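Local structure of CaaX farnesyltransferase alpha subunit Ram2 (Aspergillus fumigatus, 4L9P) at residues A[162-167]-A[196-201]; A[168-171]-A[175-178]; A[115-120]-A[147-152]. The protein probably serves as the alpha subunit shared by protein farnesyltransferase and CAAX geranylgeranyltransferase, pairing with a beta subunit to attach isoprenoids to CAAX proteins. The protein carries 1 engineered substitution. All coordinates share one frame; numbering follows the deposited sequence. Where two conformers were deposited one is given.

Contact 1: A[162-167]-A[196-201]; sequences HVWTYR and NNSAWN. With FII ([(3,7,11-trimethyl-dodeca-2,6,10-trienyloxycarbamoyl)-methyl]-phosphonic acid), chain Q.
The indole of Trp164 presents one face to the first turn of helix 197-208, and two residues of that turn lie on it. Ser198 CB sits over the five-membered ring, 3.4 Å from its centroid and 23° off the normal, a CH-pi contact that brings CB within 3.1 Å of Trp164 NE1. Ala199 N lies over the same face, offset toward the rim, and Ala199 CA is 3.7 Å from Trp164 CH2. With CG anti to the carbonyl carbon (chi1 -75°), the indole is directed at helix 197-208. The ring N-H bonds to Ala158 O, which also accepts from Asn196 ND2; Phe154 stacks on the indole.

Asn196 is the N-cap of helix 197-208. Its OD1 receives Ala199 N at 3.2 Å, with the donor well above the carbonyl plane, and Ser198 N through a weak bond. Ser198 OG bonds to Glu309 of the Ram1 beta subunit. Nearby, His162 CE1 lies 3.7 Å from C35 of the farnesyl analogue FII, whose polar groups are bound by beta-subunit residues.

This is helix-helix packing between successive alpha-subunit repeats, close to the isoprenoid site. Its chemistry implies a division of labour: an apolar ring face meets the helix start, while the N-cap, Ala158 O, shared by Trp164 NE1 and Asn196 ND2, and the beta-subunit carboxylate satisfy the polar groups around it.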
# COMPACT_ATOMS: atom_id res chain seq x y z
N HIS A 162 11.97 -2.73 2.17
CA HIS A 162 12.22 -4.13 1.82
C HIS A 162 13.36 -4.71 2.64
O HIS A 162 13.34 -5.92 2.92
CB HIS A 162 12.61 -4.19 0.34
CG HIS A 162 11.51 -3.71 -0.56
ND1 HIS A 162 11.64 -2.62 -1.40
CD2 HIS A 162 10.21 -4.03 -0.56
CE1 HIS A 162 10.47 -2.39 -1.99
NE2 HIS A 162 9.60 -3.27 -1.54
N VAL A 163 14.34 -3.88 3.02
CA VAL A 163 15.41 -4.39 3.85
C VAL A 163 14.89 -4.62 5.25
O VAL A 163 15.28 -5.64 5.87
CB VAL A 163 16.61 -3.41 3.87
CG1 VAL A 163 17.79 -4.04 4.70
CG2 VAL A 163 17.05 -3.11 2.42
N TRP A 164 14.06 -3.74 5.84
CA TRP A 164 13.47 -4.06 7.12
C TRP A 164 12.61 -5.30 7.06
O TRP A 164 12.64 -6.10 8.02
CB TRP A 164 12.62 -2.86 7.63
CG TRP A 164 13.48 -1.71 8.15
CD1 TRP A 164 13.72 -0.48 7.54
CD2 TRP A 164 14.23 -1.73 9.37
NE1 TRP A 164 14.55 0.27 8.36
CE2 TRP A 164 14.87 -0.46 9.48
CE3 TRP A 164 14.40 -2.68 10.41
CZ2 TRP A 164 15.65 -0.11 10.61
CZ3 TRP A 164 15.20 -2.35 11.50
CH2 TRP A 164 15.83 -1.06 11.61
N THR A 165 11.81 -5.50 6.01
CA THR A 165 11.01 -6.71 5.89
C THR A 165 11.92 -7.93 5.89
O THR A 165 11.64 -8.93 6.61
CB THR A 165 10.15 -6.65 4.61
OG1 THR A 165 9.18 -5.59 4.80
CG2 THR A 165 9.44 -7.98 4.39
N TYR A 166 13.02 -7.86 5.14
CA TYR A 166 13.96 -9.01 5.16
C TYR A 166 14.50 -9.19 6.57
O TYR A 166 14.61 -10.36 7.05
CB TYR A 166 15.06 -8.73 4.18
CG TYR A 166 16.17 -9.82 4.29
CD1 TYR A 166 16.02 -11.10 3.68
CD2 TYR A 166 17.29 -9.58 5.10
CE1 TYR A 166 17.01 -12.06 3.84
CE2 TYR A 166 18.26 -10.57 5.27
CZ TYR A 166 18.09 -11.79 4.63
OH TYR A 166 19.06 -12.77 4.73
N ARG A 167 14.85 -8.12 7.27
CA ARG A 167 15.44 -8.31 8.60
C ARG A 167 14.41 -8.90 9.57
O ARG A 167 14.79 -9.69 10.45
CB ARG A 167 16.04 -6.98 9.12
CG ARG A 167 17.03 -7.25 10.31
CD ARG A 167 17.83 -6.02 10.70
NE ARG A 167 18.82 -6.43 11.68
CZ ARG A 167 19.98 -5.83 11.90
NH1 ARG A 167 20.30 -4.72 11.24
NH2 ARG A 167 20.83 -6.40 12.78
N ASN A 196 13.17 7.57 13.36
CA ASN A 196 13.11 6.45 12.40
C ASN A 196 12.09 5.42 12.82
O ASN A 196 12.36 4.54 13.62
CB ASN A 196 14.49 5.82 12.22
CG ASN A 196 14.49 4.76 11.16
OD1 ASN A 196 13.43 4.26 10.77
ND2 ASN A 196 15.67 4.37 10.71
N ASN A 197 10.87 5.57 12.26
CA ASN A 197 9.80 4.69 12.67
C ASN A 197 10.05 3.26 12.29
O ASN A 197 9.53 2.36 12.97
CB ASN A 197 8.46 5.14 12.02
CG ASN A 197 7.29 4.50 12.69
OD1 ASN A 197 6.99 4.83 13.88
ND2 ASN A 197 6.58 3.59 11.98
N SER A 198 10.84 3.02 11.23
CA SER A 198 11.12 1.60 10.86
C SER A 198 11.91 0.91 11.96
O SER A 198 11.71 -0.28 12.29
CB SER A 198 11.97 1.56 9.58
OG SER A 198 11.24 2.23 8.54
N ALA A 199 12.81 1.67 12.60
CA ALA A 199 13.60 1.09 13.70
C ALA A 199 12.71 0.83 14.95
O ALA A 199 12.88 -0.19 15.64
CB ALA A 199 14.79 1.99 14.01
N TRP A 200 11.78 1.76 15.24
CA TRP A 200 10.83 1.53 16.32
C TRP A 200 9.98 0.29 16.05
O TRP A 200 9.73 -0.49 16.97
CB TRP A 200 9.92 2.75 16.52
CG TRP A 200 10.61 3.87 17.21
CD1 TRP A 200 11.14 5.01 16.61
CD2 TRP A 200 10.86 4.00 18.62
NE1 TRP A 200 11.69 5.83 17.58
CE2 TRP A 200 11.54 5.23 18.82
CE3 TRP A 200 10.59 3.18 19.73
CZ2 TRP A 200 11.96 5.67 20.10
CZ3 TRP A 200 10.99 3.63 21.01
CH2 TRP A 200 11.64 4.87 21.18
N ASN A 201 9.54 0.11 14.79
CA ASN A 201 8.72 -1.05 14.47
C ASN A 201 9.48 -2.35 14.69
O ASN A 201 8.92 -3.33 15.19
CB ASN A 201 8.18 -0.88 13.02
CG ASN A 201 7.33 -2.08 12.62
OD1 ASN A 201 6.18 -2.19 13.07
ND2 ASN A 201 7.92 -3.05 11.90
C1 FII Q . -2.22 -3.09 -5.65
C2 FII Q . -0.79 -2.74 -5.35
C6 FII Q . 0.22 -3.42 -6.17
C10 FII Q . -0.50 -2.09 -4.06
C11 FII Q . 0.91 -1.76 -3.57
C12 FII Q . 1.16 -0.25 -3.86
C15 FII Q . 2.28 0.44 -3.08
C18 FII Q . 2.56 1.92 -3.33
C22 FII Q . 3.30 -0.48 -2.48
C23 FII Q . 4.17 0.17 -1.42
C24 FII Q . 5.32 -0.69 -1.05
C27 FII Q . 6.39 0.11 -0.37
C30 FII Q . 6.25 0.20 1.14
C34 FII Q . 7.69 0.12 -1.07
C35 FII Q . 8.96 0.63 -0.42
O36 FII Q . 9.42 1.80 -1.06
N42 FII Q . 8.53 2.83 -1.13
C43 FII Q . 8.77 3.82 -0.16
O44 FII Q . 9.65 3.76 0.71
C45 FII Q . 7.83 5.01 -0.29
P46 FII Q . 7.41 5.82 1.34
O49 FII Q . 7.04 4.71 2.26
O50 FII Q . 8.57 6.66 1.76
O51 FII Q . 6.19 6.68 0.95

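Contact 2: A[168-171]-A[175-178]; sequences HWLV and KLWD
Val171 O receives the backbone N-H of Leu176 at 2.9 Å, in the carbonyl plane and on a lone pair, with an N-H...O angle of 166°. Lys175 N lies just as near to this oxygen. The bond forms where helix 161-174 ends: Lys175 leaves helical geometry with positive phi, and the chain bends back so that the next amide faces the last turn, giving the 6→1 bond of the kind found in the Schellman motif. Lys175 directs its CB away from the helix, and its NZ makes a salt bridge with Glu213.

Beyond the turn, side chains close over the helix end. Val171 CG1, placed anti to the backbone N (chi1 169°), stands over one face of the Trp177 indole, 3.9 Å from the centroid of the five-membered ring and only 10° off its normal, a clear CH-pi contact. The same methyl lies 4.1 Å from Leu176 CB. Leu176 CB is directed toward the helix, and Leu176 CD1 comes 3.8 Å from Leu170 O and 4.2 Å from Leu170 CG, the two leucine side chains meeting at a slant.

Neighbouring elements complete the packing: Leu142 touches both leucines, and Val171 also rests on His202, Met205 and Leu206 of helix 197-208. The contact thus shapes the hairpin joining helix 161-174 to helix 180-192. Its chemistry implies that the reversal is held by both a straight backbone bond and apolar packing, in which one valine methyl meets both Leu176 and Trp177.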
# COMPACT_ATOMS: atom_id res chain seq x y z
N HIS A 168 13.11 -8.59 9.42
CA HIS A 168 12.11 -9.24 10.29
C HIS A 168 12.12 -10.75 9.98
O HIS A 168 12.11 -11.56 10.94
CB HIS A 168 10.70 -8.72 9.90
CG HIS A 168 9.60 -9.52 10.51
ND1 HIS A 168 9.09 -9.21 11.75
CD2 HIS A 168 8.98 -10.67 10.11
CE1 HIS A 168 8.18 -10.13 12.09
NE2 HIS A 168 8.09 -11.02 11.12
N TRP A 169 12.15 -11.13 8.70
CA TRP A 169 12.18 -12.55 8.35
C TRP A 169 13.45 -13.20 8.96
O TRP A 169 13.38 -14.34 9.48
CB TRP A 169 12.16 -12.71 6.81
CG TRP A 169 12.40 -14.13 6.43
CD1 TRP A 169 11.48 -15.16 6.35
CD2 TRP A 169 13.67 -14.72 6.23
NE1 TRP A 169 12.10 -16.34 6.08
CE2 TRP A 169 13.45 -16.12 6.01
CE3 TRP A 169 14.97 -14.21 6.19
CZ2 TRP A 169 14.52 -17.01 5.77
CZ3 TRP A 169 16.03 -15.13 5.99
CH2 TRP A 169 15.77 -16.50 5.78
N LEU A 170 14.59 -12.51 8.87
CA LEU A 170 15.86 -13.08 9.35
C LEU A 170 15.76 -13.32 10.84
O LEU A 170 16.25 -14.40 11.34
CB LEU A 170 16.96 -12.09 9.02
CG LEU A 170 18.38 -12.55 9.38
CD1 LEU A 170 18.87 -13.56 8.32
CD2 LEU A 170 19.29 -11.32 9.43
N VAL A 171 15.20 -12.39 11.59
CA VAL A 171 15.05 -12.58 13.02
C VAL A 171 14.17 -13.77 13.35
O VAL A 171 14.53 -14.57 14.25
CB VAL A 171 14.49 -11.28 13.67
CG1 VAL A 171 14.06 -11.54 15.12
CG2 VAL A 171 15.53 -10.19 13.59
N LYS A 175 15.91 -17.04 14.86
CA LYS A 175 15.47 -16.87 16.27
C LYS A 175 16.36 -15.83 16.99
O LYS A 175 16.97 -16.09 18.03
CB LYS A 175 15.45 -18.24 17.05
CG LYS A 175 14.53 -19.24 16.34
CD LYS A 175 14.32 -20.54 17.19
CE LYS A 175 13.51 -21.59 16.43
NZ LYS A 175 12.12 -21.11 16.12
N LEU A 176 16.38 -14.64 16.42
CA LEU A 176 17.30 -13.57 16.83
C LEU A 176 16.66 -12.52 17.75
O LEU A 176 17.24 -11.46 17.96
CB LEU A 176 17.93 -12.89 15.61
CG LEU A 176 18.59 -13.84 14.63
CD1 LEU A 176 19.10 -12.96 13.47
CD2 LEU A 176 19.73 -14.57 15.32
N TRP A 177 15.47 -12.78 18.30
CA TRP A 177 14.76 -11.71 19.07
C TRP A 177 15.65 -11.19 20.18
O TRP A 177 15.65 -9.97 20.44
CB TRP A 177 13.45 -12.18 19.66
CG TRP A 177 12.44 -12.60 18.65
CD1 TRP A 177 11.50 -11.80 18.05
CD2 TRP A 177 12.22 -13.92 18.16
NE1 TRP A 177 10.72 -12.54 17.19
CE2 TRP A 177 11.16 -13.84 17.22
CE3 TRP A 177 12.83 -15.16 18.38
CZ2 TRP A 177 10.65 -14.95 16.57
CZ3 TRP A 177 12.31 -16.27 17.73
CH2 TRP A 177 11.24 -16.15 16.82
N ASP A 178 16.43 -12.08 20.82
CA ASP A 178 17.29 -11.66 21.96
C ASP A 178 18.75 -11.53 21.57
O ASP A 178 19.65 -11.34 22.43
CB ASP A 178 17.17 -12.65 23.12
CG ASP A 178 15.76 -12.63 23.74
OD1 ASP A 178 15.07 -11.56 23.68
OD2 ASP A 178 15.29 -13.69 24.20

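Contact 3: A[115-120]-A[147-152]; sequences VALKHL and QDFLME
Leu117 and Phe149 account for most of the surface buried where two helices of the prenyltransferase alpha-subunit repeats, a TPR-like alpha-alpha superhelix, lie against each other. Leu117 is near the end of helix 105-118 and Phe149 is within helix 146-156. The phenyl ring reaches across by setting CG anti to its backbone N (chi1 -176°), and it offers its edge rather than a face: Leu117 CG is 3.9 Å from Phe149 CE1, and the two side chains slide past each other in opposite directions. Arg129 of helix 123-133 also touches the phenylalanine.

Glu152, one turn further along helix 146-156, is the third main contributor. In one of its two modelled conformers its extended side chain crosses that of Leu117 at about a right angle, and OE1 of Glu152 comes within 3.7 Å of Leu117 CD1. Here a charged group borders a partly exposed leucine, and the contact is made by van der Waals packing. The junction therefore passes from an exposed rim to the buried phenyl ring, whose edge Ala116 CB meets in the ring plane, 4.0 Å from Phe149 CZ.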
# COMPACT_ATOMS: atom_id res chain seq x y z
N VAL A 115 24.67 -6.44 -6.29
CA VAL A 115 23.46 -6.00 -6.97
C VAL A 115 22.61 -5.11 -6.05
O VAL A 115 22.09 -4.06 -6.46
CB VAL A 115 22.61 -7.23 -7.47
CG1 VAL A 115 21.42 -6.71 -8.32
CG2 VAL A 115 23.46 -8.20 -8.36
N ALA A 116 22.49 -5.54 -4.78
CA ALA A 116 21.68 -4.84 -3.78
C ALA A 116 22.24 -3.41 -3.56
O ALA A 116 21.49 -2.48 -3.38
CB ALA A 116 21.63 -5.63 -2.45
N LEU A 117 23.58 -3.30 -3.56
CA LEU A 117 24.25 -1.98 -3.34
C LEU A 117 24.08 -1.07 -4.55
O LEU A 117 24.16 0.15 -4.41
CB LEU A 117 25.75 -2.19 -3.06
CG LEU A 117 26.03 -2.74 -1.66
CD1 LEU A 117 27.52 -3.17 -1.56
CD2 LEU A 117 25.72 -1.63 -0.65
N LYS A 118 23.75 -1.62 -5.71
CA LYS A 118 23.59 -0.81 -6.91
C LYS A 118 22.16 -0.34 -7.08
O LYS A 118 21.93 0.71 -7.70
CB LYS A 118 23.99 -1.55 -8.17
CG LYS A 118 25.48 -1.65 -8.41
CD LYS A 118 25.70 -2.37 -9.77
CE LYS A 118 27.18 -2.69 -10.03
NZ LYS A 118 27.44 -3.34 -11.38
N HIS A 119 21.19 -1.07 -6.56
CA HIS A 119 19.77 -0.82 -6.88
C HIS A 119 18.93 -0.80 -5.62
O HIS A 119 18.49 -1.78 -5.15
CB HIS A 119 19.24 -1.94 -7.78
CG HIS A 119 19.99 -2.08 -9.06
ND1 HIS A 119 19.86 -1.16 -10.08
CD2 HIS A 119 20.87 -3.02 -9.51
CE1 HIS A 119 20.59 -1.55 -11.12
NE2 HIS A 119 21.22 -2.66 -10.79
N LEU A 120 18.22 0.35 -5.48
CA LEU A 120 17.24 0.55 -4.39
C LEU A 120 15.73 0.32 -4.73
O LEU A 120 15.35 0.23 -5.90
CB LEU A 120 17.52 1.88 -3.67
CG LEU A 120 18.86 1.81 -2.87
CD1 LEU A 120 19.16 0.35 -2.45
CD2 LEU A 120 20.14 2.36 -3.53
N GLN A 147 24.38 -9.33 9.37
CA GLN A 147 23.83 -8.09 10.03
C GLN A 147 24.61 -6.85 9.56
O GLN A 147 24.00 -5.79 9.29
CB GLN A 147 23.83 -8.26 11.56
CG GLN A 147 22.81 -9.29 12.03
CD GLN A 147 23.05 -9.71 13.45
OE1 GLN A 147 24.20 -9.90 13.87
NE2 GLN A 147 21.98 -9.84 14.24
N ASP A 148 25.91 -6.97 9.39
CA ASP A 148 26.68 -5.82 8.91
C ASP A 148 26.27 -5.41 7.49
O ASP A 148 26.25 -4.22 7.18
CB ASP A 148 28.20 -6.17 8.88
CG ASP A 148 28.84 -6.03 10.25
OD1 ASP A 148 28.16 -5.80 11.25
OD2 ASP A 148 30.06 -6.19 10.32
N PHE A 149 25.97 -6.38 6.63
CA PHE A 149 25.52 -6.01 5.30
C PHE A 149 24.20 -5.23 5.40
O PHE A 149 23.99 -4.22 4.67
CB PHE A 149 25.30 -7.23 4.36
CG PHE A 149 24.94 -6.77 2.99
CD1 PHE A 149 25.90 -6.10 2.24
CD2 PHE A 149 23.66 -6.91 2.50
CE1 PHE A 149 25.57 -5.53 1.01
CE2 PHE A 149 23.32 -6.40 1.21
CZ PHE A 149 24.27 -5.68 0.50
N LEU A 150 23.26 -5.68 6.25
CA LEU A 150 22.00 -4.95 6.35
C LEU A 150 22.31 -3.53 6.86
O LEU A 150 21.66 -2.56 6.38
CB LEU A 150 21.05 -5.64 7.33
CG LEU A 150 20.75 -7.08 6.88
CD1 LEU A 150 19.70 -7.65 7.84
CD2 LEU A 150 20.29 -7.17 5.42
N MET A 151 23.28 -3.34 7.76
CA MET A 151 23.63 -1.99 8.18
C MET A 151 24.30 -1.16 7.09
O MET A 151 24.13 0.07 7.10
CB MET A 151 24.51 -2.03 9.42
CG MET A 151 23.75 -2.60 10.64
SD MET A 151 22.27 -1.67 11.09
CE MET A 151 23.00 -0.41 12.14
N GLU A 152 24.99 -1.79 6.13
CA GLU A 152 25.48 -1.08 4.95
C GLU A 152 24.30 -0.50 4.17
O GLU A 152 24.35 0.63 3.64
CB GLU A 152 26.24 -2.03 4.02
CG GLU A 152 27.18 -1.31 3.07
CD GLU A 152 28.24 -2.23 2.40
OE1 GLU A 152 28.96 -1.75 1.51
OE2 GLU A 152 28.32 -3.42 2.72

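Followed from the N terminus, contact 3 closes first, bringing helix 105-118 against helix 146-156 with helix 123-133 lying between them in sequence. Helix 161-174 comes next and serves both remaining contacts: its first half opens contact 1, its second half contact 2. Contact 2 closes almost at once, across the turn that leads to helix 180-192, so its small loop falls within the larger one that contact 1 completes at helix 197-208. Contacts 3 and 1 follow in series without crossing. Arg167, Tyr166 and Leu170 pack on residues 147-152, holding helices 146-156 and 161-174 together within one repeat; contact 3 links that repeat to the one before, contact 1 to the one after.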